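Local coordinates for alternansucrase (PDB 6HVG), which is a multidomain enzyme of glycoside hydrolase family 70 that combines a TIM-barrel-related catalytic region with choline-binding-type repeats, at residues N689-G694 / W702-T707; N696-M701 / D804-S809; T878-S883 / P918-N923; N978-Q983 / I988-K993. All blocks are in the same frame, centred on the assembly; numbering follows the deposited sequence.

Interaction 1. Residues N689-G694 / W702-T707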
# COMPACT_ATOMS: atom_id res chain seq x y z
N ASN A 689 -16.91 -4.79 -12.90
CA ASN A 689 -17.28 -6.19 -12.98
C ASN A 689 -17.95 -6.58 -14.29
O ASN A 689 -17.74 -7.69 -14.78
CB ASN A 689 -18.21 -6.55 -11.82
CG ASN A 689 -17.56 -6.37 -10.46
OD1 ASN A 689 -16.34 -6.49 -10.33
ND2 ASN A 689 -18.36 -6.08 -9.46
N SER A 690 -18.77 -5.69 -14.84
CA SER A 690 -19.54 -6.00 -16.05
C SER A 690 -18.94 -5.56 -17.38
O SER A 690 -19.29 -6.12 -18.41
CB SER A 690 -20.93 -5.41 -15.94
OG SER A 690 -21.62 -5.99 -14.85
N LEU A 691 -18.04 -4.59 -17.39
CA LEU A 691 -17.48 -4.10 -18.65
C LEU A 691 -15.98 -3.88 -18.65
O LEU A 691 -15.26 -4.34 -19.52
CB LEU A 691 -18.12 -2.77 -19.00
CG LEU A 691 -19.56 -2.79 -19.47
CD1 LEU A 691 -20.12 -1.38 -19.42
CD2 LEU A 691 -19.63 -3.35 -20.88
N THR A 692 -15.52 -3.13 -17.67
CA THR A 692 -14.21 -2.55 -17.64
C THR A 692 -13.09 -3.52 -17.30
O THR A 692 -12.01 -3.37 -17.83
CB THR A 692 -14.25 -1.37 -16.63
OG1 THR A 692 -15.12 -0.36 -17.16
CG2 THR A 692 -12.91 -0.79 -16.37
N HIS A 693 -13.32 -4.48 -16.41
CA HIS A 693 -12.24 -5.37 -15.97
C HIS A 693 -12.34 -6.79 -16.51
O HIS A 693 -13.34 -7.49 -16.30
CB HIS A 693 -12.17 -5.43 -14.47
CG HIS A 693 -11.99 -4.11 -13.82
ND1 HIS A 693 -12.65 -3.79 -12.65
CD2 HIS A 693 -11.27 -3.02 -14.17
CE1 HIS A 693 -12.32 -2.56 -12.30
NE2 HIS A 693 -11.49 -2.07 -13.20
N GLY A 694 -11.26 -7.23 -17.16
CA GLY A 694 -11.10 -8.61 -17.56
C GLY A 694 -11.55 -8.91 -18.97
O GLY A 694 -12.57 -8.41 -19.43
N TRP A 702 -27.20 -7.54 -16.32
CA TRP A 702 -28.29 -7.67 -15.33
C TRP A 702 -27.99 -6.99 -14.00
O TRP A 702 -28.87 -6.38 -13.42
CB TRP A 702 -28.61 -9.16 -15.06
CG TRP A 702 -29.83 -9.39 -14.19
CD1 TRP A 702 -31.15 -9.24 -14.56
CD2 TRP A 702 -29.85 -9.83 -12.83
NE1 TRP A 702 -31.99 -9.54 -13.51
CE2 TRP A 702 -31.22 -9.91 -12.43
CE3 TRP A 702 -28.86 -10.15 -11.90
CZ2 TRP A 702 -31.60 -10.31 -11.16
CZ3 TRP A 702 -29.24 -10.54 -10.62
CH2 TRP A 702 -30.60 -10.61 -10.27
N TYR A 703 -26.75 -7.09 -13.54
CA TYR A 703 -26.39 -6.54 -12.22
C TYR A 703 -26.55 -5.02 -12.11
O TYR A 703 -26.75 -4.51 -11.01
CB TYR A 703 -24.99 -6.98 -11.79
CG TYR A 703 -24.95 -8.44 -11.38
CD1 TYR A 703 -25.47 -8.83 -10.15
CD2 TYR A 703 -24.43 -9.42 -12.22
CE1 TYR A 703 -25.45 -10.16 -9.77
CE2 TYR A 703 -24.42 -10.75 -11.85
CZ TYR A 703 -24.93 -11.10 -10.63
OH TYR A 703 -24.92 -12.41 -10.26
N PHE A 704 -26.47 -4.31 -13.24
CA PHE A 704 -26.68 -2.86 -13.24
C PHE A 704 -28.09 -2.47 -12.77
O PHE A 704 -28.27 -1.39 -12.20
CB PHE A 704 -26.46 -2.27 -14.62
CG PHE A 704 -25.02 -2.08 -14.99
CD1 PHE A 704 -24.31 -1.02 -14.51
CD2 PHE A 704 -24.39 -2.95 -15.85
CE1 PHE A 704 -22.99 -0.83 -14.88
CE2 PHE A 704 -23.07 -2.77 -16.23
CZ PHE A 704 -22.37 -1.71 -15.74
N LEU A 705 -29.06 -3.35 -12.99
CA LEU A 705 -30.45 -3.06 -12.67
C LEU A 705 -30.73 -3.00 -11.17
O LEU A 705 -31.53 -2.17 -10.74
CB LEU A 705 -31.38 -4.08 -13.34
CG LEU A 705 -31.32 -4.22 -14.87
CD1 LEU A 705 -32.32 -5.23 -15.38
CD2 LEU A 705 -31.56 -2.89 -15.55
N ASP A 706 -30.10 -3.90 -10.40
CA ASP A 706 -30.34 -4.04 -8.96
C ASP A 706 -31.83 -4.28 -8.75
O ASP A 706 -32.52 -3.47 -8.14
CB ASP A 706 -29.81 -2.81 -8.21
CG ASP A 706 -29.99 -2.89 -6.70
OD1 ASP A 706 -29.91 -3.99 -6.13
OD2 ASP A 706 -30.20 -1.83 -6.05
N THR A 707 -32.34 -5.39 -9.30
CA THR A 707 -33.78 -5.68 -9.24
C THR A 707 -34.28 -5.88 -7.83
O THR A 707 -35.45 -5.62 -7.53
CB THR A 707 -34.15 -6.90 -10.10
OG1 THR A 707 -33.33 -8.01 -9.73
CG2 THR A 707 -33.90 -6.60 -11.57
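Ser690 overlaps the end of the Phe704 side chain with its methylene rather than its hydroxyl: CB comes obliquely against CE2 of Phe704 at 3.4 Å, while OG of Ser690 is farther from that same CE2 at 3.8 Å. Next along the helix, Leu691 adds one branch, with CD1 at 4.3 Å from CZ of Phe704. Two neighbouring residues at the C-terminal end of helix 681-692 thus meet the far end of one aromatic side chain. Phe704 gets there from a turn whose residues 702-705 have helical backbone angles, with Leu705 N bonded to Trp702 O (3.1 Å). Its ring carbon CG stands beside the backbone nitrogen (chi1 -79°). The backbones stay apart, 7.9 Å between Ser690 CA and Tyr703 CA, and the contact is made by side chains. Met813 of helix 807-814 touches both Leu691 and Phe704, and Gln686, one turn earlier, also touches Phe704.

The serine oxygen is employed elsewhere. OG is hydrogen-bonded to Gln686 NE2 and to the carbonyl oxygens of Ser699 and Asn700 in the connecting loop. The contact joins the C-terminal end of helix 681-692, which follows strand 678-679 of the eight-stranded parallel sheet, to the loop leading to strand 735-736. With 127 Å² buried and all three touching residues enclosed, the chemistry is divided: carbon surface meets Phe704, while the polar end of Ser690 ties down the loop behind it.

Interaction 2. Residues N696-M701 / D804-S809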
# COMPACT_ATOMS: atom_id res chain seq x y z
N ASN A 696 -12.66 -11.80 -20.10
CA ASN A 696 -13.75 -12.74 -20.31
C ASN A 696 -14.78 -12.83 -19.21
O ASN A 696 -15.90 -12.35 -19.40
CB ASN A 696 -13.22 -14.12 -20.71
CG ASN A 696 -12.03 -14.52 -19.90
OD1 ASN A 696 -11.83 -14.04 -18.78
ND2 ASN A 696 -11.21 -15.40 -20.46
N ASN A 697 -14.47 -13.47 -18.10
CA ASN A 697 -15.54 -13.77 -17.16
C ASN A 697 -15.91 -12.48 -16.49
O ASN A 697 -15.12 -11.94 -15.76
CB ASN A 697 -15.15 -14.87 -16.18
CG ASN A 697 -15.02 -16.24 -16.88
OD1 ASN A 697 -15.87 -17.12 -16.73
ND2 ASN A 697 -13.96 -16.41 -17.68
N ARG A 698 -17.09 -11.97 -16.81
CA ARG A 698 -17.57 -10.68 -16.32
C ARG A 698 -18.94 -10.89 -15.76
O ARG A 698 -19.64 -11.78 -16.21
CB ARG A 698 -17.62 -9.72 -17.49
CG ARG A 698 -16.25 -9.36 -18.05
CD ARG A 698 -16.37 -8.45 -19.28
NE ARG A 698 -15.05 -8.11 -19.81
CZ ARG A 698 -14.78 -7.86 -21.10
NH1 ARG A 698 -15.73 -7.88 -22.02
NH2 ARG A 698 -13.53 -7.59 -21.47
N SER A 699 -19.34 -10.10 -14.77
CA SER A 699 -20.72 -10.15 -14.29
C SER A 699 -21.69 -9.66 -15.39
O SER A 699 -21.36 -8.78 -16.21
CB SER A 699 -20.89 -9.29 -13.04
OG SER A 699 -19.83 -9.51 -12.14
N ASN A 700 -22.86 -10.27 -15.44
CA ASN A 700 -23.85 -9.87 -16.41
C ASN A 700 -24.30 -8.41 -16.25
O ASN A 700 -24.25 -7.83 -15.16
CB ASN A 700 -25.07 -10.77 -16.31
CG ASN A 700 -24.85 -12.10 -16.98
OD1 ASN A 700 -23.76 -12.39 -17.47
ND2 ASN A 700 -25.88 -12.92 -16.99
N MET A 701 -24.73 -7.83 -17.37
CA MET A 701 -25.27 -6.49 -17.39
C MET A 701 -26.50 -6.42 -16.50
O MET A 701 -26.82 -5.35 -15.99
CB MET A 701 -25.64 -6.09 -18.81
CG MET A 701 -24.50 -6.14 -19.82
SD MET A 701 -23.10 -5.07 -19.49
CE MET A 701 -23.87 -3.47 -19.67
N ASP A 804 -8.07 -0.77 -19.39
CA ASP A 804 -9.47 -1.14 -19.21
C ASP A 804 -10.19 -1.38 -20.53
O ASP A 804 -9.98 -0.69 -21.53
CB ASP A 804 -10.22 -0.03 -18.50
CG ASP A 804 -10.06 -0.07 -17.00
OD1 ASP A 804 -9.25 -0.87 -16.50
OD2 ASP A 804 -10.77 0.67 -16.30
N TYR A 805 -11.09 -2.36 -20.48
CA TYR A 805 -11.94 -2.73 -21.61
C TYR A 805 -13.19 -1.87 -21.65
O TYR A 805 -13.63 -1.37 -20.62
CB TYR A 805 -12.37 -4.21 -21.49
CG TYR A 805 -11.22 -5.19 -21.57
CD1 TYR A 805 -10.80 -5.68 -22.80
CD2 TYR A 805 -10.57 -5.63 -20.42
CE1 TYR A 805 -9.74 -6.57 -22.89
CE2 TYR A 805 -9.51 -6.51 -20.50
CZ TYR A 805 -9.10 -6.98 -21.74
OH TYR A 805 -8.05 -7.87 -21.82
N ASN A 806 -13.74 -1.67 -22.86
CA ASN A 806 -15.11 -1.16 -23.03
C ASN A 806 -15.35 0.25 -22.46
O ASN A 806 -16.48 0.59 -22.08
CB ASN A 806 -16.17 -2.13 -22.45
CG ASN A 806 -16.32 -3.39 -23.27
OD1 ASN A 806 -16.33 -3.31 -24.49
ND2 ASN A 806 -16.49 -4.52 -22.62
N LEU A 807 -14.31 1.08 -22.45
CA LEU A 807 -14.45 2.45 -21.96
C LEU A 807 -15.50 3.28 -22.70
O LEU A 807 -16.26 4.02 -22.05
CB LEU A 807 -13.09 3.16 -21.96
CG LEU A 807 -12.17 2.68 -20.82
CD1 LEU A 807 -10.83 3.36 -20.88
CD2 LEU A 807 -12.78 2.92 -19.46
N PRO A 808 -15.58 3.17 -24.04
CA PRO A 808 -16.67 3.86 -24.74
C PRO A 808 -18.06 3.44 -24.28
O PRO A 808 -18.93 4.28 -24.10
CB PRO A 808 -16.44 3.45 -26.20
CG PRO A 808 -14.98 3.28 -26.29
CD PRO A 808 -14.58 2.65 -24.99
N SER A 809 -18.27 2.15 -24.08
CA SER A 809 -19.56 1.63 -23.66
C SER A 809 -19.88 2.10 -22.25
O SER A 809 -21.02 2.44 -21.94
CB SER A 809 -19.59 0.10 -23.75
OG SER A 809 -18.92 -0.36 -24.93
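Arg698 lays one terminal nitrogen over a face of Tyr805. NH2 stands 3.3 Å above the ring plane, displaced toward the rim, with Tyr805 CG as its nearest atom and Tyr805 CB 3.6 Å from NH2. The cation-pi pairing is therefore off-centre: CZ of Arg698 is 5.0 Å from the centroid of the Tyr805 ring, in a direction 29° off the normal. The guanidinium does not lie flat on the ring, since the two planes are steeply inclined, and the two side chains cross at about a right angle. Arg698 starts with CG beside the backbone nitrogen (chi1 -67°); from there chi2 and chi3, both near 180°, keep the chain extended to NE and carry the charge to the other segment.

Its other terminal nitrogen, NH1, comes within 3.5 Å of Asn806 ND2, but both are donors and no bond joins them; the guanidinium and amide planes are 73° apart. Each is served by acceptors beyond the pair. NH1 is bonded to Asn916 O, while ND2 gives a weak bond to Leu691 O at the end of helix 681-692. On the same amide, OD1 accepts from Ser1001 N, which fixes which way the group is turned. Tyr805 OH is held by Lys800 N.

Asn806 occupies the N-cap position of helix 807-814, though its side chain makes no capping bond. Bonded to the carbonyl oxygens of Gly694 and Asn916, and weakly to Ser1001 O, the charge of the partly exposed arginine is probably stabilised by these carbonyls together with the off-centre cation-pi contact.

Interaction 3. Residues T878-S883 / P918-N923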
# COMPACT_ATOMS: atom_id res chain seq x y z
N THR A 878 -29.63 -12.84 -24.52
CA THR A 878 -28.39 -12.22 -24.99
C THR A 878 -27.63 -11.47 -23.89
O THR A 878 -26.42 -11.24 -24.02
CB THR A 878 -28.77 -11.22 -26.09
OG1 THR A 878 -29.41 -11.92 -27.16
CG2 THR A 878 -27.57 -10.55 -26.63
N ASP A 879 -28.34 -11.10 -22.83
CA ASP A 879 -27.82 -10.23 -21.77
C ASP A 879 -27.35 -8.85 -22.28
O ASP A 879 -26.30 -8.34 -21.89
CB ASP A 879 -26.70 -10.94 -20.99
CG ASP A 879 -26.30 -10.21 -19.72
OD1 ASP A 879 -27.20 -9.91 -18.93
OD2 ASP A 879 -25.09 -9.98 -19.52
N LEU A 880 -28.16 -8.28 -23.18
CA LEU A 880 -27.90 -6.97 -23.75
C LEU A 880 -28.71 -5.95 -22.95
O LEU A 880 -29.90 -6.13 -22.72
CB LEU A 880 -28.29 -6.95 -25.25
CG LEU A 880 -27.23 -6.47 -26.28
CD1 LEU A 880 -25.82 -6.92 -26.00
CD2 LEU A 880 -27.59 -6.92 -27.69
N LEU A 881 -28.05 -4.89 -22.48
CA LEU A 881 -28.70 -3.87 -21.64
C LEU A 881 -29.30 -2.75 -22.49
O LEU A 881 -28.65 -2.26 -23.40
CB LEU A 881 -27.71 -3.29 -20.63
CG LEU A 881 -28.20 -2.16 -19.71
CD1 LEU A 881 -27.74 -2.36 -18.28
CD2 LEU A 881 -27.70 -0.81 -20.20
N THR A 882 -30.53 -2.38 -22.19
CA THR A 882 -31.20 -1.32 -22.91
C THR A 882 -31.57 -0.17 -21.98
O THR A 882 -32.36 -0.34 -21.05
CB THR A 882 -32.45 -1.85 -23.64
OG1 THR A 882 -33.31 -2.54 -22.73
CG2 THR A 882 -32.04 -2.79 -24.75
N SER A 883 -30.98 0.99 -22.24
CA SER A 883 -31.17 2.20 -21.43
C SER A 883 -31.71 3.30 -22.31
O SER A 883 -31.15 3.57 -23.38
CB SER A 883 -29.86 2.66 -20.77
OG SER A 883 -30.06 3.76 -19.90
N PRO A 918 -17.95 -10.20 -26.64
CA PRO A 918 -17.44 -9.97 -27.99
C PRO A 918 -17.69 -11.14 -28.93
O PRO A 918 -17.58 -10.99 -30.16
CB PRO A 918 -15.94 -9.79 -27.76
CG PRO A 918 -15.66 -10.61 -26.56
CD PRO A 918 -16.85 -10.45 -25.68
N ASP A 919 -18.03 -12.30 -28.36
CA ASP A 919 -18.41 -13.48 -29.13
C ASP A 919 -19.92 -13.67 -29.16
O ASP A 919 -20.41 -14.78 -29.32
CB ASP A 919 -17.72 -14.72 -28.55
CG ASP A 919 -16.19 -14.57 -28.49
OD1 ASP A 919 -15.61 -13.95 -29.41
OD2 ASP A 919 -15.56 -15.09 -27.54
N LEU A 920 -20.66 -12.59 -29.01
CA LEU A 920 -22.12 -12.67 -29.01
C LEU A 920 -22.63 -12.82 -30.44
O LEU A 920 -22.31 -12.02 -31.32
CB LEU A 920 -22.71 -11.41 -28.37
CG LEU A 920 -24.18 -11.28 -27.96
CD1 LEU A 920 -24.79 -10.03 -28.57
CD2 LEU A 920 -25.03 -12.51 -28.23
N LYS A 921 -23.43 -13.86 -30.66
CA LYS A 921 -24.16 -14.05 -31.92
C LYS A 921 -25.64 -14.24 -31.61
O LYS A 921 -25.98 -15.09 -30.80
CB LYS A 921 -23.63 -15.27 -32.68
CG LYS A 921 -22.14 -15.25 -33.02
CD LYS A 921 -21.79 -14.25 -34.11
CE LYS A 921 -22.41 -14.63 -35.45
NZ LYS A 921 -21.88 -13.79 -36.56
N LEU A 922 -26.52 -13.48 -32.24
CA LEU A 922 -27.96 -13.66 -32.01
C LEU A 922 -28.51 -14.88 -32.73
O LEU A 922 -28.02 -15.24 -33.81
CB LEU A 922 -28.77 -12.45 -32.47
CG LEU A 922 -29.04 -11.39 -31.40
CD1 LEU A 922 -27.80 -10.58 -31.08
CD2 LEU A 922 -30.15 -10.49 -31.89
N ASN A 923 -29.55 -15.47 -32.16
CA ASN A 923 -30.35 -16.48 -32.86
C ASN A 923 -31.12 -15.81 -34.00
O ASN A 923 -31.40 -14.62 -33.95
CB ASN A 923 -31.33 -17.20 -31.91
CG ASN A 923 -30.61 -18.00 -30.83
OD1 ASN A 923 -29.38 -18.07 -30.78
ND2 ASN A 923 -31.39 -18.61 -29.94
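Thr878 and Leu920 bring together two loops of a large antiparallel beta sheet: the approach to strand 881-885 and the connection between strands 910-915 and 927-931. These two residues lose about 50 Å² each to the contact, out of 144 Å² in all. The methyl of Thr878 does the work. With OG1 beside the backbone nitrogen (chi1 -60°), CG2 is left anti to it and directed at the forked end of Leu920, 3.4 Å from CD1 and 3.6 Å from CD2 of that leucine. Because CG of Leu920 is scarcely farther from the same methyl, at 3.7 Å, the threonine sits against the whole isopropyl group rather than one branch, and the two side chains cross near a right angle.

Leu880, two residues on, meets Leu920 from the strand side, CD1 to CD1 at 4.2 Å. All four touching residues are buried, and the interface between the segments is held by van der Waals contact without a polar bond. Ile928 of strand 927-931 extends the apolar cluster, touching Thr878, Leu880 and Leu922, and Met992 packs on Leu880. The CB of Leu920 points toward the 878-883 segment while that of Lys921 points away, the lysine NZ pairing with Glu991 in a salt bridge. Leu922 completes the set from the flank: its CG lies 4.3 Å from OG1 of Thr878.

Interaction 4. Residues N978-Q983 / I988-K993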
# COMPACT_ATOMS: atom_id res chain seq x y z
N ASN A 978 -29.94 -6.63 -39.99
CA ASN A 978 -30.77 -5.45 -40.20
C ASN A 978 -30.43 -4.77 -41.52
O ASN A 978 -29.26 -4.73 -41.92
CB ASN A 978 -30.58 -4.44 -39.05
CG ASN A 978 -31.04 -4.98 -37.70
OD1 ASN A 978 -32.19 -4.75 -37.27
ND2 ASN A 978 -30.14 -5.69 -37.01
N THR A 979 -31.45 -4.25 -42.17
CA THR A 979 -31.26 -3.45 -43.36
C THR A 979 -31.82 -2.04 -43.08
O THR A 979 -33.03 -1.82 -43.05
CB THR A 979 -31.91 -4.11 -44.60
OG1 THR A 979 -33.34 -4.07 -44.50
CG2 THR A 979 -31.47 -5.59 -44.75
N PHE A 980 -30.91 -1.10 -42.82
CA PHE A 980 -31.28 0.27 -42.47
C PHE A 980 -31.16 1.13 -43.69
O PHE A 980 -30.31 0.86 -44.56
CB PHE A 980 -30.32 0.87 -41.43
CG PHE A 980 -30.27 0.11 -40.13
CD1 PHE A 980 -31.43 -0.22 -39.45
CD2 PHE A 980 -29.05 -0.23 -39.58
CE1 PHE A 980 -31.37 -0.89 -38.25
CE2 PHE A 980 -28.98 -0.90 -38.39
CZ PHE A 980 -30.14 -1.23 -37.72
N VAL A 981 -31.97 2.17 -43.76
CA VAL A 981 -31.85 3.10 -44.87
C VAL A 981 -31.43 4.46 -44.34
O VAL A 981 -31.96 4.93 -43.35
CB VAL A 981 -33.15 3.18 -45.74
CG1 VAL A 981 -33.71 1.78 -46.00
CG2 VAL A 981 -34.22 4.06 -45.10
N LYS A 982 -30.46 5.07 -45.00
CA LYS A 982 -30.13 6.47 -44.77
C LYS A 982 -31.29 7.35 -45.21
O LYS A 982 -32.05 6.98 -46.08
CB LYS A 982 -28.91 6.84 -45.58
CG LYS A 982 -27.59 6.23 -45.13
CD LYS A 982 -26.41 7.02 -45.68
CE LYS A 982 -25.07 6.44 -45.25
NZ LYS A 982 -23.96 7.39 -45.56
N GLN A 983 -31.42 8.53 -44.60
CA GLN A 983 -32.57 9.38 -44.89
C GLN A 983 -32.63 9.79 -46.36
O GLN A 983 -33.71 9.81 -46.96
CB GLN A 983 -32.62 10.59 -43.95
CG GLN A 983 -31.44 11.55 -43.98
CD GLN A 983 -31.59 12.68 -42.97
OE1 GLN A 983 -32.42 12.62 -42.07
NE2 GLN A 983 -30.78 13.73 -43.11
N ILE A 988 -28.17 0.55 -45.87
CA ILE A 988 -27.04 0.07 -45.06
C ILE A 988 -27.33 -1.30 -44.40
O ILE A 988 -28.45 -1.52 -43.89
CB ILE A 988 -26.73 1.08 -43.92
CG1 ILE A 988 -26.45 2.49 -44.47
CG2 ILE A 988 -25.58 0.58 -43.04
CD1 ILE A 988 -25.08 2.65 -45.08
N ASN A 989 -26.33 -2.19 -44.38
CA ASN A 989 -26.48 -3.49 -43.74
C ASN A 989 -25.69 -3.57 -42.45
O ASN A 989 -24.51 -3.25 -42.43
CB ASN A 989 -25.94 -4.61 -44.62
CG ASN A 989 -26.77 -4.85 -45.87
OD1 ASN A 989 -28.00 -4.71 -45.90
ND2 ASN A 989 -26.08 -5.28 -46.90
N TYR A 990 -26.32 -4.08 -41.38
CA TYR A 990 -25.70 -4.09 -40.04
C TYR A 990 -26.17 -5.27 -39.19
O TYR A 990 -27.37 -5.47 -38.99
CB TYR A 990 -26.00 -2.78 -39.32
CG TYR A 990 -25.26 -2.59 -38.01
CD1 TYR A 990 -23.93 -2.23 -37.98
CD2 TYR A 990 -25.93 -2.75 -36.78
CE1 TYR A 990 -23.28 -2.04 -36.77
CE2 TYR A 990 -25.27 -2.56 -35.57
CZ TYR A 990 -23.95 -2.21 -35.57
OH TYR A 990 -23.32 -2.01 -34.38
N GLU A 991 -25.22 -6.03 -38.66
CA GLU A 991 -25.54 -7.18 -37.82
C GLU A 991 -25.42 -6.83 -36.33
O GLU A 991 -24.45 -6.19 -35.92
CB GLU A 991 -24.59 -8.34 -38.17
CG GLU A 991 -25.12 -9.73 -37.80
CD GLU A 991 -24.06 -10.83 -37.84
OE1 GLU A 991 -23.08 -10.70 -38.60
OE2 GLU A 991 -24.22 -11.85 -37.12
N MET A 992 -26.41 -7.24 -35.52
CA MET A 992 -26.29 -7.22 -34.05
C MET A 992 -25.31 -8.32 -33.63
O MET A 992 -25.68 -9.47 -33.37
CB MET A 992 -27.64 -7.44 -33.36
CG MET A 992 -28.63 -6.29 -33.46
SD MET A 992 -28.28 -4.87 -32.40
CE MET A 992 -28.73 -5.55 -30.79
N LYS A 993 -24.05 -7.91 -33.56
CA LYS A 993 -22.91 -8.80 -33.48
C LYS A 993 -21.98 -8.23 -32.42
O LYS A 993 -21.61 -7.05 -32.47
CB LYS A 993 -22.20 -8.80 -34.86
CG LYS A 993 -21.11 -9.84 -35.06
CD LYS A 993 -20.28 -9.54 -36.32
CE LYS A 993 -19.31 -10.68 -36.65
NZ LYS A 993 -18.19 -10.83 -35.68
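A beta hairpin built from strands 977-982 and 987-991 contains this contact, and its register follows from three antiparallel pairs. Asn978 with Tyr990 and Phe980 with Ile988 are hydrogen-bonded pairs; Thr979 with Asn989, between them, is a non-hydrogen-bonded one. The strand axes approach to 4.8 Å and run well short of exactly antiparallel. At the Asn978 end, the bond from Asn978 N to Tyr990 O measures 3.0 Å, and the return bond from Tyr990 N to Asn978 O, 3.1 Å, is the straighter of the two (164° at the hydrogen). Asn978 ND2 adds a weak bond to Tyr990 O, but its main acceptor is His975 O.

On the face shared by Asn978, Phe980, Ile988 and Tyr990, the Phe980 ring comes obliquely against its diagonal neighbour. Tyr990 has CG opposite its backbone nitrogen (chi1 -172°) and Phe980 has CG beside its own (chi1 -60°), where CE2 of Phe980 meets CB of Tyr990 at 3.6 Å. Lys982 contributes its aliphatic chain, with CE 3.8 Å from Ile988 CD1. The opposite face carries the exposed Thr979 and Asn989 side by side, CG2 of Thr979 being 3.8 Å from OD1 of Asn989.

Strand 977-982 also pairs with strand 962-965, where Phe980 packs on Leu964. Phe980 further meets Trp1007 edge-to-face and Tyr990 OH bonds to Ser947 O, so the hairpin extends the antiparallel sheet beyond strand 962-965, with both aromatics also reaching strands 1003-1009 and 940-947.

In the fold
Interactions 1 and 2 lie about 27 and 26 Å from the centre of the chain, measured to their own centres, interaction 3 about 39 Å and interaction 4 about 50 Å. The first two interlock along the sequence and share the end of helix 681-692: Asn689 O to Ser699 N and Thr692 O to Tyr805 N are probable hydrogen bonds between them. Interaction 3 joins this cluster through a probable hydrogen bond from Met701 N to Asp879 OD2, and reaches interaction 4 where Leu922 and Leu880 pack on Met992. The first three are buried, relying on aromatic, cation-pi and aliphatic packing respectively. Interaction 4, partly exposed, depends instead on backbone hydrogen bonds within the sheet that interaction 3 also reaches.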